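Long-range contacts in Non-catalytic protein 1 (PDB 1WCU), which probably binds plant cell-wall polysaccharides as a non-catalytic, family 29 carbohydrate-binding module with a beta-sandwich fold: residues Y45-L50 with I118-P123; L66-E71 with I127-R132. All blocks are in the same frame, centred on the assembly; numbering follows the deposited sequence.

Contact 1 (Y45-L50 with I118-P123); sequences YGAISL and IVQDGP
Tyr45 and Gln120 stack flat against each other beside the antiparallel pairing of strands 47-52 and 116-121, neighbours in the five-stranded sheet of a beta-sandwich, a fold common among carbohydrate-binding modules. The planes of the phenol ring and the side-chain amide are 15° apart, and the two side chains cross at about a right angle. Gln120 NE2 lies 3.3 Å above the Tyr45 ring plane, over its centre, while Gln120 CG makes a CH-pi contact with the same ring, 3.8 Å from the centroid. Tyr45 CG is anti to the backbone N (chi1 -174°), from where the ring extends beside the Gln120 side chain. Gln120 NE2 also donates to Tyr45 O (3.0 Å), from above the carbonyl plane and with the acceptor almost in the plane of the amide; bond and stack together probably hold the amide in this rotation. At the ring edge, Tyr45 CD1 meets Asp121 O at 3.3 Å.

Beyond the aromatic end the strands run antiparallel. Asp121 N donates to Gly46 O, and Ile48 and Val119 form a hydrogen-bonded pair through both backbone N-H groups. Side chains alternate: Ala47, Ser49, Ile118 and Gln120 share the face of the Tyr45 stack, whereas Ile48 and Val119 lie side by side on the other, point the same way, and both touch Met131 of the second sheet. Lys77 and Leu75 of strand 74-79 flank the first face. On that face Ser49 OG, hydrogen-bonded to Gln79 OE1, sits 3.5 Å from Ile118 CG1.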
loop_
_atom_site.group_PDB
_atom_site.type_symbol
_atom_site.label_atom_id
_atom_site.label_comp_id
_atom_site.label_asym_id
_atom_site.label_seq_id
_atom_site.Cartn_x
_atom_site.Cartn_y
_atom_site.Cartn_z
ATOM N N TYR A 45 -13.994 -4.353 -8.042
ATOM C CA TYR A 45 -13.143 -3.265 -7.552
ATOM C C TYR A 45 -12.411 -3.828 -6.347
ATOM O O TYR A 45 -12.696 -3.485 -5.206
ATOM C CB TYR A 45 -14.039 -2.092 -7.178
ATOM C CG TYR A 45 -13.420 -0.785 -6.763
ATOM C CD1 TYR A 45 -12.236 -0.324 -7.296
ATOM C CD2 TYR A 45 -14.092 0.038 -5.865
ATOM C CE1 TYR A 45 -11.716 0.916 -6.943
ATOM C CE2 TYR A 45 -13.590 1.287 -5.513
ATOM C CZ TYR A 45 -12.405 1.718 -6.056
ATOM O OH TYR A 45 -11.896 2.960 -5.724
ATOM N N GLY A 46 -11.470 -4.726 -6.614
ATOM C CA GLY A 46 -10.822 -5.496 -5.568
ATOM C C GLY A 46 -9.592 -4.818 -5.019
ATOM O O GLY A 46 -8.960 -4.026 -5.714
ATOM N N ALA A 47 -9.241 -5.184 -3.795
ATOM C CA ALA A 47 -8.175 -4.525 -3.043
ATOM C C ALA A 47 -7.364 -5.484 -2.205
ATOM O O ALA A 47 -7.887 -6.481 -1.704
ATOM C CB ALA A 47 -8.753 -3.511 -2.108
ATOM N N ILE A 48 -6.101 -5.125 -1.987
ATOM C CA ILE A 48 -5.403 -5.570 -0.780
ATOM C C ILE A 48 -5.511 -4.456 0.261
ATOM O O ILE A 48 -5.674 -3.280 -0.084
ATOM C CB ILE A 48 -3.936 -5.955 -1.019
ATOM C CG1 ILE A 48 -3.150 -4.798 -1.643
ATOM C CG2 ILE A 48 -3.850 -7.238 -1.796
ATOM C CD1 ILE A 48 -1.662 -5.018 -1.607
ATOM N N SER A 49 -5.466 -4.818 1.533
ATOM C CA SER A 49 -5.444 -3.827 2.611
ATOM C C SER A 49 -4.471 -4.339 3.674
ATOM O O SER A 49 -4.751 -5.319 4.385
ATOM C CB SER A 49 -6.838 -3.582 3.170
ATOM O OG SER A 49 -6.749 -2.573 4.158
ATOM N N LEU A 50 -3.299 -3.715 3.736
ATOM C CA LEU A 50 -2.196 -4.262 4.498
ATOM C C LEU A 50 -2.228 -3.676 5.903
ATOM O O LEU A 50 -1.921 -2.490 6.124
ATOM C CB LEU A 50 -0.863 -4.009 3.784
ATOM C CG LEU A 50 -0.830 -4.587 2.362
ATOM C CD1 LEU A 50 0.478 -4.186 1.681
ATOM C CD2 LEU A 50 -0.999 -6.119 2.356
ATOM N N ILE A 118 -4.282 0.475 1.612
ATOM C CA ILE A 118 -5.097 -0.135 0.558
ATOM C C ILE A 118 -4.512 0.132 -0.819
ATOM O O ILE A 118 -4.112 1.252 -1.113
ATOM C CB ILE A 118 -6.521 0.476 0.580
ATOM C CG1 ILE A 118 -7.297 0.031 1.827
ATOM C CG2 ILE A 118 -7.306 0.109 -0.676
ATOM C CD1 ILE A 118 -8.485 0.941 2.135
ATOM N N VAL A 119 -4.449 -0.902 -1.651
ATOM C CA VAL A 119 -4.143 -0.752 -3.087
ATOM C C VAL A 119 -5.319 -1.397 -3.800
ATOM O O VAL A 119 -5.687 -2.518 -3.463
ATOM C CB VAL A 119 -2.820 -1.416 -3.506
ATOM C CG1 VAL A 119 -2.515 -1.170 -4.983
ATOM C CG2 VAL A 119 -1.672 -0.865 -2.661
ATOM N N GLN A 120 -5.909 -0.699 -4.768
ATOM C CA GLN A 120 -7.181 -1.106 -5.351
ATOM C C GLN A 120 -7.194 -0.909 -6.870
ATOM O O GLN A 120 -6.683 0.099 -7.374
ATOM C CB GLN A 120 -8.314 -0.308 -4.666
ATOM C CG GLN A 120 -9.680 -0.859 -4.824
ATOM C CD GLN A 120 -10.668 -0.401 -3.735
ATOM O OE1 GLN A 120 -10.434 0.545 -2.946
ATOM N NE2 GLN A 120 -11.782 -1.078 -3.692
ATOM N N ASP A 121 -7.760 -1.877 -7.584
ATOM C CA ASP A 121 -7.860 -1.859 -9.057
ATOM C C ASP A 121 -9.069 -1.078 -9.547
ATOM O O ASP A 121 -10.169 -1.601 -9.564
ATOM C CB ASP A 121 -7.938 -3.304 -9.583
ATOM C CG ASP A 121 -7.903 -3.387 -11.087
ATOM O OD1 ASP A 121 -7.598 -2.371 -11.764
ATOM O OD2 ASP A 121 -8.073 -4.514 -11.593
ATOM N N GLY A 122 -8.846 0.151 -10.001
ATOM C CA GLY A 122 -9.950 1.046 -10.346
ATOM C C GLY A 122 -10.825 0.553 -11.483
ATOM O O GLY A 122 -12.055 0.559 -11.358
ATOM N N PRO A 123 -10.209 0.163 -12.603
ATOM C CA PRO A 123 -10.986 -0.393 -13.706
ATOM C C PRO A 123 -11.630 -1.762 -13.525
ATOM O O PRO A 123 -12.285 -2.216 -14.469
ATOM C CB PRO A 123 -9.970 -0.485 -14.851
ATOM C CG PRO A 123 -8.893 0.438 -14.480
ATOM C CD PRO A 123 -8.806 0.374 -12.987
#

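Contact 2 (L66-E71 with I127-R132); sequences LQVKTE and IPIYMR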
loop_
_atom_site.group_PDB
_atom_site.type_symbol
_atom_site.label_atom_id
_atom_site.label_comp_id
_atom_site.label_asym_id
_atom_site.label_seq_id
_atom_site.Cartn_x
_atom_site.Cartn_y
_atom_site.Cartn_z
ATOM N N LEU A 66 5.892 2.942 -2.409
ATOM C CA LEU A 66 5.987 1.599 -3.001
ATOM C C LEU A 66 6.369 1.696 -4.464
ATOM O O LEU A 66 6.298 2.785 -5.068
ATOM C CB LEU A 66 4.681 0.808 -2.835
ATOM C CG LEU A 66 3.522 1.129 -3.781
ATOM C CD1 LEU A 66 2.431 0.061 -3.656
ATOM C CD2 LEU A 66 2.955 2.486 -3.508
ATOM N N GLN A 67 6.765 0.556 -5.012
ATOM C CA GLN A 67 6.971 0.406 -6.452
ATOM C C GLN A 67 5.875 -0.488 -7.037
ATOM O O GLN A 67 5.500 -1.502 -6.437
ATOM C CB GLN A 67 8.353 -0.176 -6.750
ATOM C CG GLN A 67 9.489 0.690 -6.231
ATOM C CD GLN A 67 10.874 0.181 -6.569
ATOM O OE1 GLN A 67 11.873 0.696 -6.034
ATOM N NE2 GLN A 67 10.953 -0.834 -7.411
ATOM N N VAL A 68 5.382 -0.097 -8.211
ATOM C CA VAL A 68 4.317 -0.837 -8.896
ATOM C C VAL A 68 4.704 -1.075 -10.353
ATOM O O VAL A 68 5.270 -0.184 -11.000
ATOM C CB VAL A 68 2.989 -0.067 -8.879
ATOM C CG1 VAL A 68 1.868 -0.922 -9.472
ATOM C CG2 VAL A 68 2.642 0.352 -7.461
ATOM N N LYS A 69 4.385 -2.274 -10.860
ATOM C CA LYS A 69 4.482 -2.635 -12.277
ATOM C C LYS A 69 3.153 -3.258 -12.630
ATOM O O LYS A 69 2.720 -4.198 -11.971
ATOM C CB LYS A 69 5.619 -3.643 -12.499
ATOM C CG LYS A 69 5.683 -4.180 -13.921
ATOM C CD LYS A 69 6.838 -5.152 -14.104
ATOM C CE LYS A 69 6.609 -6.462 -13.457
ATOM N NZ LYS A 69 7.740 -7.408 -13.770
ATOM N N THR A 70 2.487 -2.749 -13.660
ATOM C CA THR A 70 1.161 -3.251 -14.026
ATOM C C THR A 70 0.679 -2.694 -15.354
ATOM O O THR A 70 1.098 -1.610 -15.767
ATOM C CB THR A 70 0.110 -2.889 -12.919
ATOM O OG1 THR A 70 -1.138 -3.543 -13.201
ATOM C CG2 THR A 70 -0.118 -1.401 -12.821
ATOM N N GLU A 71 -0.244 -3.424 -15.983
ATOM C CA GLU A 71 -0.957 -2.950 -17.168
ATOM C C GLU A 71 -2.304 -2.284 -16.858
ATOM O O GLU A 71 -2.969 -1.767 -17.755
ATOM C CB GLU A 71 -1.156 -4.102 -18.154
ATOM C CG GLU A 71 0.118 -4.622 -18.787
ATOM C CD GLU A 71 -0.187 -5.667 -19.840
ATOM O OE1 GLU A 71 -0.577 -5.280 -20.961
ATOM O OE2 GLU A 71 -0.075 -6.870 -19.526
ATOM N N ILE A 127 -6.497 -7.779 -13.877
ATOM C CA ILE A 127 -5.098 -7.760 -14.354
ATOM C C ILE A 127 -4.164 -7.666 -13.144
ATOM O O ILE A 127 -4.407 -6.861 -12.257
ATOM C CB ILE A 127 -4.849 -6.533 -15.255
ATOM C CG1 ILE A 127 -5.603 -6.709 -16.592
ATOM C CG2 ILE A 127 -3.351 -6.298 -15.520
ATOM C CD1 ILE A 127 -5.561 -5.507 -17.472
ATOM N N PRO A 128 -3.095 -8.469 -13.108
ATOM C CA PRO A 128 -2.216 -8.421 -11.941
ATOM C C PRO A 128 -1.509 -7.071 -11.767
ATOM O O PRO A 128 -1.095 -6.426 -12.742
ATOM C CB PRO A 128 -1.227 -9.560 -12.185
ATOM C CG PRO A 128 -1.226 -9.740 -13.665
ATOM C CD PRO A 128 -2.655 -9.484 -14.084
ATOM N N ILE A 129 -1.402 -6.662 -10.504
ATOM C CA ILE A 129 -0.705 -5.458 -10.077
ATOM C C ILE A 129 0.465 -5.935 -9.224
ATOM O O ILE A 129 0.248 -6.472 -8.129
ATOM C CB ILE A 129 -1.654 -4.530 -9.279
ATOM C CG1 ILE A 129 -2.827 -4.090 -10.169
ATOM C CG2 ILE A 129 -0.894 -3.318 -8.742
ATOM C CD1 ILE A 129 -4.019 -3.629 -9.396
ATOM N N TYR A 130 1.681 -5.784 -9.744
ATOM C CA TYR A 130 2.899 -6.263 -9.088
ATOM C C TYR A 130 3.530 -5.160 -8.256
ATOM O O TYR A 130 3.692 -4.027 -8.723
ATOM C CB TYR A 130 3.931 -6.746 -10.134
ATOM C CG TYR A 130 3.427 -7.848 -11.047
ATOM C CD1 TYR A 130 2.786 -7.543 -12.232
ATOM C CD2 TYR A 130 3.614 -9.190 -10.726
ATOM C CE1 TYR A 130 2.323 -8.536 -13.079
ATOM C CE2 TYR A 130 3.143 -10.203 -11.559
ATOM C CZ TYR A 130 2.514 -9.867 -12.740
ATOM O OH TYR A 130 2.033 -10.878 -13.576
ATOM N N MET A 131 3.881 -5.488 -7.012
ATOM C CA MET A 131 4.379 -4.477 -6.076
ATOM C C MET A 131 5.662 -4.939 -5.392
ATOM O O MET A 131 5.833 -6.122 -5.111
ATOM C CB MET A 131 3.315 -4.166 -5.010
ATOM C CG MET A 131 2.124 -3.447 -5.602
ATOM S SD MET A 131 0.696 -3.413 -4.523
ATOM C CE MET A 131 -0.079 -4.936 -4.998
ATOM N N ARG A 132 6.534 -3.978 -5.091
ATOM C CA ARG A 132 7.729 -4.223 -4.293
ATOM C C ARG A 132 7.980 -3.045 -3.364
ATOM O O ARG A 132 7.532 -1.932 -3.632
ATOM C CB ARG A 132 8.970 -4.408 -5.185
ATOM C CG ARG A 132 8.982 -5.694 -5.977
ATOM C CD ARG A 132 10.161 -5.743 -6.950
ATOM N NE ARG A 132 10.166 -6.998 -7.699
ATOM C CZ ARG A 132 10.887 -7.232 -8.793
ATOM N NH1 ARG A 132 11.699 -6.304 -9.267
ATOM N NH2 ARG A 132 10.765 -8.387 -9.424
HETATM O O HOH W 1 12.383 -3.386 -8.332
HETATM O O HOH W 2 0.000 -6.310 -15.303
#
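Thr70 OG1 donates to Pro128 O (2.9 Å) at the end of the antiparallel pairing between strands 62-70 and 129-137 in the six-stranded sheet of the beta-sandwich. With OG1 anti to the backbone N (chi1 -172°), the Thr70 hydroxyl sits on the side of Pro128 O, with OG1 3.5 Å from Ile129 CG1. A water donates a second bond to Pro128 O and accepts one from Glu71 N, joining the two segments just past the strand pairing. Farther along, Lys69 with Tyr130 and Gln67 with Arg132 are hydrogen-bonded pairs, each with two backbone bonds.

On the buried face Val68 CG1 meets Ile129 CG2 at 3.7 Å, the two side chains lying side by side. Leu66 CD1 touches Met131 SD at 4.0 Å, and Phe95 of strand 90-98, in the facing sheet, touches Val68, Thr70 and Ile129. The opposite face is more polar. Lys69 crosses Tyr130 obliquely, its CE 4.2 Å from Tyr130 CD1; Lys69 NZ lies 5.3 Å from the ring centroid, at most a weak cation-pi attraction, and is held by a salt bridge to Asp33. At the Tyr130 edge, in the ring plane, Lys69 O approaches CD1. Arg132 reaches away to the carbonyls of Asn34 and Asp33, and a water accepts from its NH1 and, weakly, from Gln67 NE2; Gln67 OE1 is hydrogen-bonded to Tyr65 OH.

Thr70 OG1 is also hydrogen-bonded to Thr72 N, tying the following turn to the same hydroxyl. A valine in place of Thr70 would probably leave Thr72 N without this acceptor and Pro128 O held by the water without the hydroxyl. With Lys69 NZ 5.4 Å from Arg132 NH2, the Asp33 carboxylate would probably ease repulsion between the two like charges.

Contacts 1 and 2 belong to the two facing sheets of the sandwich, and their centres lie about 11 Å apart. Met131 bridges them: its CE packs 3.7 Å from Ile48 CD1, and its SD lies 3.9 Å from Val119 CG1. A second point of packing joins Asp121 CB to Ile129 CD1 at 3.9 Å. Along the chain the segments alternate, since strand 47-52 is followed by 62-70 and strand 116-121 by 129-137, so each of these two connections passes from one sheet to the other. Ser125, between the later strands, bonds Asp121 OD2 and Ile127 N, while Thr72 reaches both Asp121 OD1 and Thr70 OG1.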